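Local coordinates for Nrps/pks (Streptomyces albus, PDB 4OPF), which forms the KS8 ketosynthase domain of OzmH, an AT-less modular polyketide synthase, and probably handles acyl chains during oxazolomycin biosynthesis, at residues A[7-18]-A[227-238]; A[182-190]-A[333-341]. All coordinates share one frame; numbering follows the deposited sequence.

Contact 1. Residues A[7-18]-A[227-238]; sequences YDIAVVGMSGRF and VGVLLLKPLAAA
Val12 and Gly13 are set opposite the single Leu231, a classic beta bulge in the antiparallel pairing of strands 9-17 and 227-234. Both strands belong to the sheet of a thiolase-fold ketosynthase domain. Leu231 O accepts from Val12 N at 2.9 Å and only weakly from Gly13 N. The Val12 and Leu231 side chains cross at an angle, with Val12 CG2 3.7 Å from Leu231 CD2. That methyl sits between the backbone N and the carbonyl carbon (chi1 -53°). Val12 CG1 meets Ala238 CB at 3.9 Å.

Val11, Met14, Leu230 and Leu232 occupy one face, toward helices 162-175 and 338-352. Met14 (selenomethionine) runs alongside Leu230, both pointing the same way. Met14 CE lies 3.5 Å from Leu230 CD2, closer than a usual carbon contact. Val11 and Leu232 also lie side by side.

Arg17 and Val227 share the other face, where Arg17 CB touches Val227 CG1. The Arg17 guanidinium leads away to salt bridges with Glu86 and Glu87 of helix 79-95.

Just before strand 9-17, Asp8 O accepts a straight bond from Leu235 N (169° at the hydrogen). At the other end, one face of the Phe18 ring lies over a backbone carbonyl, with Phe18 CZ 3.4 Å from Val227 O.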
ATOM      1  N   TYR A   7      18.627   3.743  -5.548  1.00 48.55           N
ATOM      2  CA  TYR A   7      17.983   3.076  -6.674  1.00 47.48           C
ATOM      3  C   TYR A   7      17.197   4.121  -7.498  1.00 42.78           C
ATOM      4  O   TYR A   7      16.201   4.644  -7.025  1.00 46.52           O
ATOM      5  CB  TYR A   7      17.050   1.963  -6.149  1.00 46.26           C
ATOM      6  CG  TYR A   7      16.334   1.206  -7.260  1.00 46.95           C
ATOM      7  CD1 TYR A   7      16.952   0.139  -7.903  1.00 50.82           C
ATOM      8  CD2 TYR A   7      15.034   1.558  -7.665  1.00 46.07           C
ATOM      9  CE1 TYR A   7      16.318  -0.546  -8.935  1.00 54.16           C
ATOM     10  CE2 TYR A   7      14.391   0.879  -8.698  1.00 44.64           C
ATOM     11  CZ  TYR A   7      15.029  -0.155  -9.329  1.00 48.88           C
ATOM     12  OH  TYR A   7      14.430  -0.841 -10.339  1.00 49.24           O
ATOM     13  N   ASP A   8      17.664   4.422  -8.701  1.00 35.38           N
ATOM     14  CA  ASP A   8      17.172   5.580  -9.467  1.00 32.62           C
ATOM     15  C   ASP A   8      15.957   5.211 -10.342  1.00 27.98           C
ATOM     16  O   ASP A   8      16.012   4.278 -11.137  1.00 27.44           O
ATOM     17  CB  ASP A   8      18.288   6.035 -10.394  1.00 36.16           C
ATOM     18  CG  ASP A   8      19.453   6.796  -9.649  1.00 39.63           C
ATOM     19  OD1 ASP A   8      19.226   7.481  -8.647  1.00 37.80           O
ATOM     20  OD2 ASP A   8      20.578   6.746 -10.152  1.00 48.07           O
ATOM     21  N   ILE A   9      14.904   5.982 -10.266  1.00 25.60           N
ATOM     22  CA  ILE A   9      13.689   5.652 -11.006  1.00 25.37           C
ATOM     23  C   ILE A   9      13.396   6.802 -11.930  1.00 25.67           C
ATOM     24  O   ILE A   9      13.270   7.915 -11.459  1.00 24.51           O
ATOM     25  CB  ILE A   9      12.558   5.422 -10.013  1.00 24.01           C
ATOM     26  CG1 ILE A   9      12.762   4.112  -9.258  1.00 25.56           C
ATOM     27  CG2 ILE A   9      11.187   5.415 -10.681  1.00 24.93           C
ATOM     28  CD1 ILE A   9      11.959   4.096  -7.953  1.00 26.14           C
ATOM     29  N   ALA A  10      13.284   6.528 -13.235  1.00 24.35           N
ATOM     30  CA  ALA A  10      12.938   7.539 -14.212  1.00 24.75           C
ATOM     31  C   ALA A  10      11.433   7.801 -14.291  1.00 24.92           C
ATOM     32  O   ALA A  10      10.625   6.877 -14.260  1.00 25.15           O
ATOM     33  CB  ALA A  10      13.412   7.105 -15.583  1.00 25.92           C
ATOM     34  N   VAL A  11      11.070   9.068 -14.397  1.00 25.01           N
ATOM     35  CA  VAL A  11       9.738   9.466 -14.793  1.00 25.20           C
ATOM     36  C   VAL A  11       9.766   9.491 -16.303  1.00 26.29           C
ATOM     37  O   VAL A  11      10.393  10.370 -16.856  1.00 26.75           O
ATOM     38  CB  VAL A  11       9.424  10.849 -14.265  1.00 24.41           C
ATOM     39  CG1 VAL A  11       8.035  11.279 -14.715  1.00 25.82           C
ATOM     40  CG2 VAL A  11       9.526  10.830 -12.760  1.00 25.76           C
ATOM     41  N   VAL A  12       9.160   8.505 -16.964  1.00 25.32           N
ATOM     42  CA  VAL A  12       9.188   8.417 -18.384  1.00 24.55           C
ATOM     43  C   VAL A  12       7.957   8.971 -19.064  1.00 27.45           C
ATOM     44  O   VAL A  12       7.927   9.036 -20.300  1.00 26.56           O
ATOM     45  CB  VAL A  12       9.464   6.990 -18.882  1.00 25.59           C
ATOM     46  CG1 VAL A  12      10.724   6.437 -18.231  1.00 27.37           C
ATOM     47  CG2 VAL A  12       8.285   6.045 -18.647  1.00 26.74           C
ATOM     48  N   GLY A  13       6.942   9.363 -18.304  1.00 24.53           N
ATOM     49  CA  GLY A  13       5.807   9.991 -18.892  1.00 26.41           C
ATOM     50  C   GLY A  13       4.916  10.585 -17.833  1.00 25.09           C
ATOM     51  O   GLY A  13       4.921  10.117 -16.685  1.00 22.57           O
HETATM   52  N   MSE A  14       4.170  11.622 -18.202  1.00 24.56           N
HETATM   53  CA  MSE A  14       3.319  12.265 -17.238  1.00 26.23           C
HETATM   54  C   MSE A  14       2.229  13.026 -17.899  1.00 24.28           C
HETATM   55  O   MSE A  14       2.384  13.510 -19.001  1.00 24.09           O
HETATM   56  CB  MSE A  14       4.127  13.221 -16.363  1.00 29.29           C
HETATM   57  CG  MSE A  14       4.895  14.248 -17.210  1.00 38.00           C
HETATM   58 SE   MSE A  14       6.185  15.318 -16.074  0.65 45.24          SE
HETATM   59  CE  MSE A  14       5.481  14.923 -14.417  1.00 28.18           C
ATOM     60  N   SER A  15       1.146  13.180 -17.173  1.00 23.90           N
ATOM     61  CA  SER A  15       0.018  13.961 -17.586  1.00 25.83           C
ATOM     62  C   SER A  15      -0.665  14.466 -16.361  1.00 25.58           C
ATOM     63  O   SER A  15      -0.495  13.936 -15.253  1.00 26.94           O
ATOM     64  CB  SER A  15      -0.990  13.116 -18.331  1.00 29.65           C
ATOM     65  OG  SER A  15      -1.915  14.005 -18.988  1.00 33.97           O
ATOM     66  N   GLY A  16      -1.461  15.491 -16.530  1.00 25.23           N
ATOM     67  CA  GLY A  16      -2.272  16.004 -15.426  1.00 26.57           C
ATOM     68  C   GLY A  16      -3.180  17.166 -15.784  1.00 26.85           C
ATOM     69  O   GLY A  16      -3.099  17.684 -16.884  1.00 27.53           O
ATOM     70  N   ARG A  17      -4.035  17.544 -14.842  1.00 26.33           N
ATOM     71  CA  ARG A  17      -5.045  18.549 -15.053  1.00 29.60           C
ATOM     72  C   ARG A  17      -5.309  19.190 -13.718  1.00 28.85           C
ATOM     73  O   ARG A  17      -5.540  18.489 -12.768  1.00 27.02           O
ATOM     74  CB  ARG A  17      -6.310  17.840 -15.556  1.00 33.84           C
ATOM     75  CG  ARG A  17      -7.278  18.733 -16.202  1.00 40.23           C
ATOM     76  CD  ARG A  17      -8.500  18.038 -16.808  1.00 41.85           C
ATOM     77  NE  ARG A  17      -8.151  16.799 -17.516  1.00 46.18           N
ATOM     78  CZ  ARG A  17      -9.037  16.061 -18.229  1.00 49.37           C
ATOM     79  NH1 ARG A  17      -8.653  14.946 -18.833  1.00 42.99           N
ATOM     80  NH2 ARG A  17     -10.322  16.459 -18.347  1.00 47.26           N
ATOM     81  N   PHE A  18      -5.268  20.521 -13.636  1.00 29.42           N
ATOM     82  CA  PHE A  18      -5.430  21.246 -12.373  1.00 28.57           C
ATOM     83  C   PHE A  18      -6.223  22.512 -12.627  1.00 30.02           C
ATOM     84  O   PHE A  18      -6.410  22.896 -13.768  1.00 29.65           O
ATOM     85  CB  PHE A  18      -4.038  21.581 -11.809  1.00 30.12           C
ATOM     86  CG  PHE A  18      -3.221  20.369 -11.491  1.00 28.37           C
ATOM     87  CD1 PHE A  18      -3.508  19.615 -10.386  1.00 27.06           C
ATOM     88  CD2 PHE A  18      -2.222  19.956 -12.333  1.00 29.74           C
ATOM     89  CE1 PHE A  18      -2.795  18.454 -10.105  1.00 27.61           C
ATOM     90  CE2 PHE A  18      -1.501  18.809 -12.066  1.00 28.83           C
ATOM     91  CZ  PHE A  18      -1.793  18.040 -10.943  1.00 26.91           C
ATOM     92  N   VAL A 227      -5.832  16.124 -10.880  1.00 26.72           N
ATOM     93  CA  VAL A 227      -5.381  14.782 -11.238  1.00 25.17           C
ATOM     94  C   VAL A 227      -4.008  14.847 -11.893  1.00 25.83           C
ATOM     95  O   VAL A 227      -3.686  15.750 -12.681  1.00 25.33           O
ATOM     96  CB  VAL A 227      -6.417  14.070 -12.159  1.00 24.94           C
ATOM     97  CG1 VAL A 227      -6.665  14.866 -13.413  1.00 26.81           C
ATOM     98  CG2 VAL A 227      -6.019  12.635 -12.536  1.00 24.07           C
ATOM     99  N   GLY A 228      -3.200  13.861 -11.558  1.00 23.71           N
ATOM    100  CA  GLY A 228      -1.876  13.712 -12.144  1.00 22.66           C
ATOM    101  C   GLY A 228      -1.524  12.256 -12.235  1.00 20.68           C
ATOM    102  O   GLY A 228      -1.879  11.457 -11.350  1.00 20.53           O
ATOM    103  N   VAL A 229      -0.862  11.889 -13.316  1.00 20.65           N
ATOM    104  CA  VAL A 229      -0.393  10.523 -13.511  1.00 21.11           C
ATOM    105  C   VAL A 229       1.041  10.519 -13.992  1.00 23.17           C
ATOM    106  O   VAL A 229       1.388  11.288 -14.910  1.00 23.44           O
ATOM    107  CB  VAL A 229      -1.267   9.787 -14.547  1.00 21.49           C
ATOM    108  CG1 VAL A 229      -0.837   8.360 -14.665  1.00 21.60           C
ATOM    109  CG2 VAL A 229      -2.755   9.888 -14.162  1.00 22.05           C
ATOM    110  N   LEU A 230       1.870   9.685 -13.357  1.00 22.13           N
ATOM    111  CA  LEU A 230       3.284   9.431 -13.776  1.00 23.15           C
ATOM    112  C   LEU A 230       3.438   7.997 -14.228  1.00 24.62           C
ATOM    113  O   LEU A 230       2.822   7.091 -13.633  1.00 24.10           O
ATOM    114  CB  LEU A 230       4.228   9.598 -12.603  1.00 23.87           C
ATOM    115  CG  LEU A 230       4.072  10.892 -11.846  1.00 28.12           C
ATOM    116  CD1 LEU A 230       5.011  10.863 -10.677  1.00 31.24           C
ATOM    117  CD2 LEU A 230       4.345  12.093 -12.754  1.00 29.08           C
ATOM    118  N   LEU A 231       4.226   7.786 -15.272  1.00 23.78           N
ATOM    119  CA  LEU A 231       4.695   6.458 -15.600  1.00 24.35           C
ATOM    120  C   LEU A 231       6.174   6.395 -15.198  1.00 24.48           C
ATOM    121  O   LEU A 231       6.971   7.238 -15.627  1.00 24.76           O
ATOM    122  CB  LEU A 231       4.467   6.124 -17.080  1.00 26.11           C
ATOM    123  CG  LEU A 231       4.977   4.736 -17.554  1.00 27.91           C
ATOM    124  CD1 LEU A 231       4.203   3.576 -16.982  1.00 28.04           C
ATOM    125  CD2 LEU A 231       4.931   4.591 -19.062  1.00 29.00           C
ATOM    126  N   LEU A 232       6.526   5.372 -14.428  1.00 22.40           N
ATOM    127  CA  LEU A 232       7.855   5.162 -13.877  1.00 23.04           C
ATOM    128  C   LEU A 232       8.487   3.860 -14.298  1.00 23.88           C
ATOM    129  O   LEU A 232       7.816   2.829 -14.389  1.00 22.58           O
ATOM    130  CB  LEU A 232       7.764   5.127 -12.383  1.00 22.73           C
ATOM    131  CG  LEU A 232       7.037   6.263 -11.689  1.00 24.86           C
ATOM    132  CD1 LEU A 232       7.040   6.073 -10.188  1.00 26.20           C
ATOM    133  CD2 LEU A 232       7.650   7.611 -12.004  1.00 27.19           C
ATOM    134  N   LYS A 233       9.785   3.888 -14.504  1.00 25.09           N
ATOM    135  CA  LYS A 233      10.592   2.687 -14.783  1.00 26.79           C
ATOM    136  C   LYS A 233      11.968   2.844 -14.093  1.00 26.63           C
ATOM    137  O   LYS A 233      12.438   3.958 -13.908  1.00 27.07           O
ATOM    138  CB  LYS A 233      10.897   2.591 -16.270  1.00 31.34           C
ATOM    139  CG  LYS A 233       9.740   2.207 -17.143  1.00 37.60           C
ATOM    140  CD  LYS A 233      10.064   2.226 -18.640  1.00 37.62           C
ATOM    141  CE  LYS A 233      11.019   1.126 -19.036  1.00 39.20           C
ATOM    142  NZ  LYS A 233      10.778   0.833 -20.480  1.00 42.01           N
ATOM    143  N   PRO A 234      12.663   1.755 -13.857  1.00 25.87           N
ATOM    144  CA  PRO A 234      14.039   1.876 -13.359  1.00 28.75           C
ATOM    145  C   PRO A 234      14.884   2.653 -14.385  1.00 30.10           C
ATOM    146  O   PRO A 234      14.717   2.459 -15.611  1.00 29.26           O
ATOM    147  CB  PRO A 234      14.506   0.406 -13.288  1.00 29.69           C
ATOM    148  CG  PRO A 234      13.233  -0.418 -13.226  1.00 29.22           C
ATOM    149  CD  PRO A 234      12.290   0.354 -14.116  1.00 27.35           C
ATOM    150  N   LEU A 235      15.710   3.572 -13.916  1.00 30.20           N
ATOM    151  CA  LEU A 235      16.501   4.424 -14.837  1.00 31.80           C
ATOM    152  C   LEU A 235      17.328   3.635 -15.856  1.00 34.39           C
ATOM    153  O   LEU A 235      17.340   3.976 -17.032  1.00 33.40           O
ATOM    154  CB  LEU A 235      17.409   5.352 -14.071  1.00 32.32           C
ATOM    155  CG  LEU A 235      18.300   6.296 -14.885  1.00 35.02           C
ATOM    156  CD1 LEU A 235      17.473   7.203 -15.787  1.00 34.61           C
ATOM    157  CD2 LEU A 235      19.179   7.171 -13.971  1.00 34.97           C
ATOM    158  N   ALA A 236      18.026   2.583 -15.439  1.00 36.09           N
ATOM    159  CA  ALA A 236      18.853   1.857 -16.427  1.00 36.67           C
ATOM    160  C   ALA A 236      17.984   1.247 -17.509  1.00 37.42           C
ATOM    161  O   ALA A 236      18.368   1.236 -18.680  1.00 35.36           O
ATOM    162  CB  ALA A 236      19.697   0.789 -15.748  1.00 39.42           C
ATOM    163  N   ALA A 237      16.777   0.792 -17.151  1.00 34.23           N
ATOM    164  CA  ALA A 237      15.873   0.217 -18.151  1.00 35.67           C
ATOM    165  C   ALA A 237      15.366   1.303 -19.111  1.00 35.65           C
ATOM    166  O   ALA A 237      15.287   1.083 -20.329  1.00 36.48           O
ATOM    167  CB  ALA A 237      14.692  -0.528 -17.498  1.00 36.01           C
ATOM    168  N   ALA A 238      15.039   2.467 -18.573  1.00 32.77           N
ATOM    169  CA  ALA A 238      14.583   3.577 -19.411  1.00 33.52           C
ATOM    170  C   ALA A 238      15.681   3.995 -20.408  1.00 37.94           C
ATOM    171  O   ALA A 238      15.401   4.280 -21.569  1.00 37.58           O
ATOM    172  CB  ALA A 238      14.247   4.753 -18.560  1.00 31.26           C
TER

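Contact 2. Residues A[182-190]-A[333-341]; sequences AVVAGVTLL and HPQCAEGIA
Thr188 joins the end of strand 181-188 to the loop before helix 338-352, bonding to Pro334. Thr188 OG1 donates to Pro334 O at 2.9 Å. The hydroxyl approaches from above the carbonyl plane, 38° out of it. Ala337 N bonds the same oxygen from the opposite face, so two donors grip Pro334 O. Thr188 has OG1 anti to its own carbonyl carbon (chi1 -65°), which turns the hydroxyl into the loop. Thr188 CG2 comes 4.1 Å from Gln335 CG where the two side chains cross.

Gln335 begins toward the strand, but its chain bends at chi2 and the amide leads away. There NE2 bonds His333 O. The backbone N of Gln335 also bonds His333 ND1 at 3.2 Å, tilted from the ring plane. This probably helps fix the imidazole. His333 belongs to the NIGHP sequence and touches Cys160 of the TACSS sequence. As in related ketosynthases, these are probably the active-site histidine and nucleophile.

Next to Thr188 the packing is backbone against side chain. Gly186 has no side chain, and Gly186 CA comes within 4.3 Å of Ala337 CA. Ala337 CB points at the strand and sits 3.9 Å from Gly186 C. Cys336 CB reaches Val187 O at 3.7 Å. Ile340 CG2, set between the backbone N and the carbonyl carbon, rests 3.9 Å from Gly186 O.

The contact is buried, about 7 Å from the centre of the chain (centre to centre). Helix 338-352 starts on one side of strand 181-188, with helix 162-175 beside it: Cys336 touches Ser162 and Ile340 touches Ala163. Helix 79-95 packs on the opposite side through Ala185 and Val187. Ile340 also reaches Leu230 on the adjoining strand 226-234.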
ATOM      1  N   ALA A 182       5.619   1.265 -13.334  1.00 20.70           N
ATOM      2  CA  ALA A 182       4.536   1.631 -12.422  1.00 21.03           C
ATOM      3  C   ALA A 182       3.799   2.893 -12.859  1.00 21.91           C
ATOM      4  O   ALA A 182       4.417   3.886 -13.292  1.00 22.12           O
ATOM      5  CB  ALA A 182       5.084   1.871 -11.036  1.00 21.05           C
ATOM      6  N   VAL A 183       2.492   2.853 -12.746  1.00 19.13           N
ATOM      7  CA  VAL A 183       1.692   4.021 -12.917  1.00 20.43           C
ATOM      8  C   VAL A 183       1.411   4.540 -11.505  1.00 20.50           C
ATOM      9  O   VAL A 183       0.952   3.777 -10.636  1.00 19.51           O
ATOM     10  CB  VAL A 183       0.349   3.648 -13.572  1.00 20.66           C
ATOM     11  CG1 VAL A 183      -0.596   4.807 -13.544  1.00 21.87           C
ATOM     12  CG2 VAL A 183       0.533   3.145 -14.982  1.00 21.26           C
ATOM     13  N   VAL A 184       1.645   5.815 -11.269  1.00 19.14           N
ATOM     14  CA  VAL A 184       1.361   6.442  -9.982  1.00 18.40           C
ATOM     15  C   VAL A 184       0.472   7.640 -10.270  1.00 19.73           C
ATOM     16  O   VAL A 184       0.776   8.444 -11.126  1.00 19.39           O
ATOM     17  CB  VAL A 184       2.663   6.912  -9.328  1.00 19.97           C
ATOM     18  CG1 VAL A 184       2.444   7.730  -8.065  1.00 21.03           C
ATOM     19  CG2 VAL A 184       3.474   5.711  -8.952  1.00 21.37           C
ATOM     20  N   ALA A 185      -0.622   7.777  -9.542  1.00 19.90           N
ATOM     21  CA  ALA A 185      -1.551   8.841  -9.789  1.00 21.50           C
ATOM     22  C   ALA A 185      -2.066   9.386  -8.481  1.00 21.72           C
ATOM     23  O   ALA A 185      -2.086   8.708  -7.470  1.00 21.32           O
ATOM     24  CB  ALA A 185      -2.765   8.331 -10.557  1.00 21.66           C
ATOM     25  N   GLY A 186      -2.601  10.581  -8.572  1.00 22.90           N
ATOM     26  CA  GLY A 186      -3.392  11.170  -7.498  1.00 22.47           C
ATOM     27  C   GLY A 186      -4.579  11.823  -8.140  1.00 23.61           C
ATOM     28  O   GLY A 186      -4.457  12.398  -9.220  1.00 23.96           O
ATOM     29  N   VAL A 187      -5.719  11.775  -7.468  1.00 23.52           N
ATOM     30  CA  VAL A 187      -6.932  12.334  -8.018  1.00 24.47           C
ATOM     31  C   VAL A 187      -7.835  12.855  -6.895  1.00 26.11           C
ATOM     32  O   VAL A 187      -7.966  12.235  -5.842  1.00 24.76           O
ATOM     33  CB  VAL A 187      -7.714  11.290  -8.879  1.00 26.07           C
ATOM     34  CG1 VAL A 187      -8.248  10.136  -8.032  1.00 26.30           C
ATOM     35  CG2 VAL A 187      -8.855  11.920  -9.622  1.00 27.69           C
ATOM     36  N   THR A 188      -8.462  14.003  -7.146  1.00 28.12           N
ATOM     37  CA  THR A 188      -9.554  14.510  -6.305  1.00 30.20           C
ATOM     38  C   THR A 188     -10.524  15.254  -7.153  1.00 30.43           C
ATOM     39  O   THR A 188     -10.138  16.143  -7.885  1.00 31.06           O
ATOM     40  CB  THR A 188      -9.071  15.524  -5.249  1.00 34.56           C
ATOM     41  OG1 THR A 188      -8.216  14.875  -4.319  1.00 36.87           O
ATOM     42  CG2 THR A 188     -10.256  16.144  -4.488  1.00 36.21           C
ATOM     43  N   LEU A 189     -11.779  14.868  -7.068  1.00 30.86           N
ATOM     44  CA  LEU A 189     -12.881  15.671  -7.533  1.00 35.02           C
ATOM     45  C   LEU A 189     -13.777  15.931  -6.316  1.00 38.37           C
ATOM     46  O   LEU A 189     -13.938  15.070  -5.459  1.00 35.44           O
ATOM     47  CB  LEU A 189     -13.696  14.949  -8.596  1.00 33.44           C
ATOM     48  CG  LEU A 189     -12.997  14.834  -9.956  1.00 35.62           C
ATOM     49  CD1 LEU A 189     -13.887  14.065 -10.937  1.00 36.21           C
ATOM     50  CD2 LEU A 189     -12.682  16.203 -10.543  1.00 36.44           C
ATOM     51  N   LEU A 190     -14.360  17.113  -6.242  1.00 41.83           N
ATOM     52  CA  LEU A 190     -15.187  17.449  -5.101  1.00 50.04           C
ATOM     53  C   LEU A 190     -16.570  16.904  -5.296  1.00 54.72           C
ATOM     54  O   LEU A 190     -17.060  16.935  -6.404  1.00 54.50           O
ATOM     55  CB  LEU A 190     -15.231  18.973  -4.900  1.00 51.36           C
ATOM     56  CG  LEU A 190     -13.858  19.512  -4.480  1.00 51.73           C
ATOM     57  CD1 LEU A 190     -13.895  20.983  -4.154  1.00 56.21           C
ATOM     58  CD2 LEU A 190     -13.310  18.738  -3.300  1.00 52.93           C
ATOM     59  N   HIS A 333      -5.848  23.668  -2.471  1.00 35.20           N
ATOM     60  CA  HIS A 333      -5.410  22.438  -1.832  1.00 36.92           C
ATOM     61  C   HIS A 333      -6.129  21.230  -2.471  1.00 36.94           C
ATOM     62  O   HIS A 333      -7.269  20.952  -2.131  1.00 34.49           O
ATOM     63  CB  HIS A 333      -5.738  22.473  -0.337  1.00 42.01           C
ATOM     64  CG  HIS A 333      -5.037  21.407   0.460  1.00 46.34           C
ATOM     65  ND1 HIS A 333      -4.707  20.172  -0.058  1.00 49.47           N
ATOM     66  CD2 HIS A 333      -4.617  21.386   1.747  1.00 53.44           C
ATOM     67  CE1 HIS A 333      -4.098  19.445   0.863  1.00 52.25           C
ATOM     68  NE2 HIS A 333      -4.023  20.161   1.970  1.00 51.27           N
ATOM     69  N   PRO A 334      -5.469  20.503  -3.391  1.00 38.68           N
ATOM     70  CA  PRO A 334      -6.137  19.386  -4.091  1.00 41.12           C
ATOM     71  C   PRO A 334      -6.230  18.069  -3.324  1.00 40.30           C
ATOM     72  O   PRO A 334      -6.300  17.019  -3.950  1.00 42.64           O
ATOM     73  CB  PRO A 334      -5.310  19.207  -5.372  1.00 41.86           C
ATOM     74  CG  PRO A 334      -4.098  20.044  -5.227  1.00 44.70           C
ATOM     75  CD  PRO A 334      -4.095  20.712  -3.864  1.00 43.88           C
ATOM     76  N   GLN A 335      -6.278  18.130  -1.999  1.00 39.67           N
ATOM     77  CA  GLN A 335      -6.445  16.976  -1.127  1.00 42.45           C
ATOM     78  C   GLN A 335      -5.548  15.772  -1.557  1.00 38.37           C
ATOM     79  O   GLN A 335      -4.326  15.903  -1.577  1.00 35.33           O
ATOM     80  CB  GLN A 335      -7.930  16.613  -1.066  1.00 45.92           C
ATOM     81  CG  GLN A 335      -8.851  17.818  -1.035  1.00 55.71           C
ATOM     82  CD  GLN A 335      -8.879  18.484   0.320  1.00 66.85           C
ATOM     83  OE1 GLN A 335      -9.119  17.822   1.331  1.00 77.66           O
ATOM     84  NE2 GLN A 335      -8.639  19.808   0.356  1.00 70.55           N
ATOM     85  N   CYS A 336      -6.129  14.627  -1.979  1.00 38.66           N
ATOM     86  CA  CYS A 336      -5.319  13.420  -2.334  1.00 34.85           C
ATOM     87  C   CYS A 336      -4.409  13.648  -3.502  1.00 32.98           C
ATOM     88  O   CYS A 336      -3.432  12.983  -3.672  1.00 37.26           O
ATOM     89  CB  CYS A 336      -6.231  12.163  -2.568  1.00 35.39           C
ATOM     90  SG  CYS A 336      -7.119  11.675  -1.040  1.00 42.50           S
ATOM     91  N   ALA A 337      -4.756  14.565  -4.364  1.00 34.37           N
ATOM     92  CA  ALA A 337      -3.864  14.919  -5.448  1.00 37.02           C
ATOM     93  C   ALA A 337      -2.767  15.971  -5.100  1.00 39.09           C
ATOM     94  O   ALA A 337      -2.050  16.429  -5.998  1.00 39.01           O
ATOM     95  CB  ALA A 337      -4.712  15.448  -6.610  1.00 37.57           C
ATOM     96  N   GLU A 338      -2.661  16.403  -3.849  1.00 42.44           N
ATOM     97  CA  GLU A 338      -1.737  17.529  -3.503  1.00 41.62           C
ATOM     98  C   GLU A 338      -0.316  17.140  -3.798  1.00 38.20           C
ATOM     99  O   GLU A 338       0.472  17.952  -4.375  1.00 35.04           O
ATOM    100  CB  GLU A 338      -1.845  17.964  -2.007  1.00 50.92           C
ATOM    101  CG  GLU A 338      -0.803  19.015  -1.533  1.00 61.03           C
ATOM    102  CD  GLU A 338       0.321  18.453  -0.634  1.00 76.48           C
ATOM    103  OE1 GLU A 338       1.377  18.018  -1.152  1.00 89.41           O
ATOM    104  OE2 GLU A 338       0.184  18.465   0.611  1.00 82.60           O
ATOM    105  N   GLY A 339       0.042  15.941  -3.342  1.00 28.05           N
ATOM    106  CA  GLY A 339       1.377  15.468  -3.542  1.00 28.93           C
ATOM    107  C   GLY A 339       1.700  15.370  -5.013  1.00 31.70           C
ATOM    108  O   GLY A 339       2.850  15.582  -5.419  1.00 32.58           O
ATOM    109  N   ILE A 340       0.703  15.009  -5.830  1.00 31.69           N
ATOM    110  CA  ILE A 340       1.026  14.716  -7.211  1.00 28.30           C
ATOM    111  C   ILE A 340       1.162  16.058  -7.937  1.00 24.72           C
ATOM    112  O   ILE A 340       1.960  16.150  -8.837  1.00 24.22           O
ATOM    113  CB  ILE A 340       0.030  13.729  -7.937  1.00 29.49           C
ATOM    114  CG1 ILE A 340       0.692  13.185  -9.197  1.00 29.72           C
ATOM    115  CG2 ILE A 340      -1.226  14.403  -8.351  1.00 29.21           C
ATOM    116  CD1 ILE A 340       1.730  12.164  -8.844  1.00 33.98           C
ATOM    117  N   ALA A 341       0.401  17.073  -7.554  1.00 23.34           N
ATOM    118  CA  ALA A 341       0.589  18.421  -8.084  1.00 24.88           C
ATOM    119  C   ALA A 341       1.974  18.995  -7.788  1.00 26.91           C
ATOM    120  O   ALA A 341       2.620  19.582  -8.658  1.00 25.92           O
ATOM    121  CB  ALA A 341      -0.463  19.341  -7.548  1.00 27.10           C
TER

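Contacts 1 and 2 meet in the same sheet, with centres about 15 Å apart. Strand 226-234 of contact 1 is flanked by strand 9-17 and by strand 181-188 of contact 2. Two probable backbone bonds join the contacts: Leu230 N to Val184 O and Leu232 N to Ala182 O, each 2.8 Å. Helix 338-352 adds a second join, with Ala341 CB 3.6 Å from Phe18 CE1. The same helix packs on contact 1 where Met14 touches Ile344 and Val347, and Leu230 touches Val343. Contact 2 lies nearer the probable active site, because His333 and Glu338 touch Cys160. Contact 1 adds strand 9-17, one strand further from 181-188.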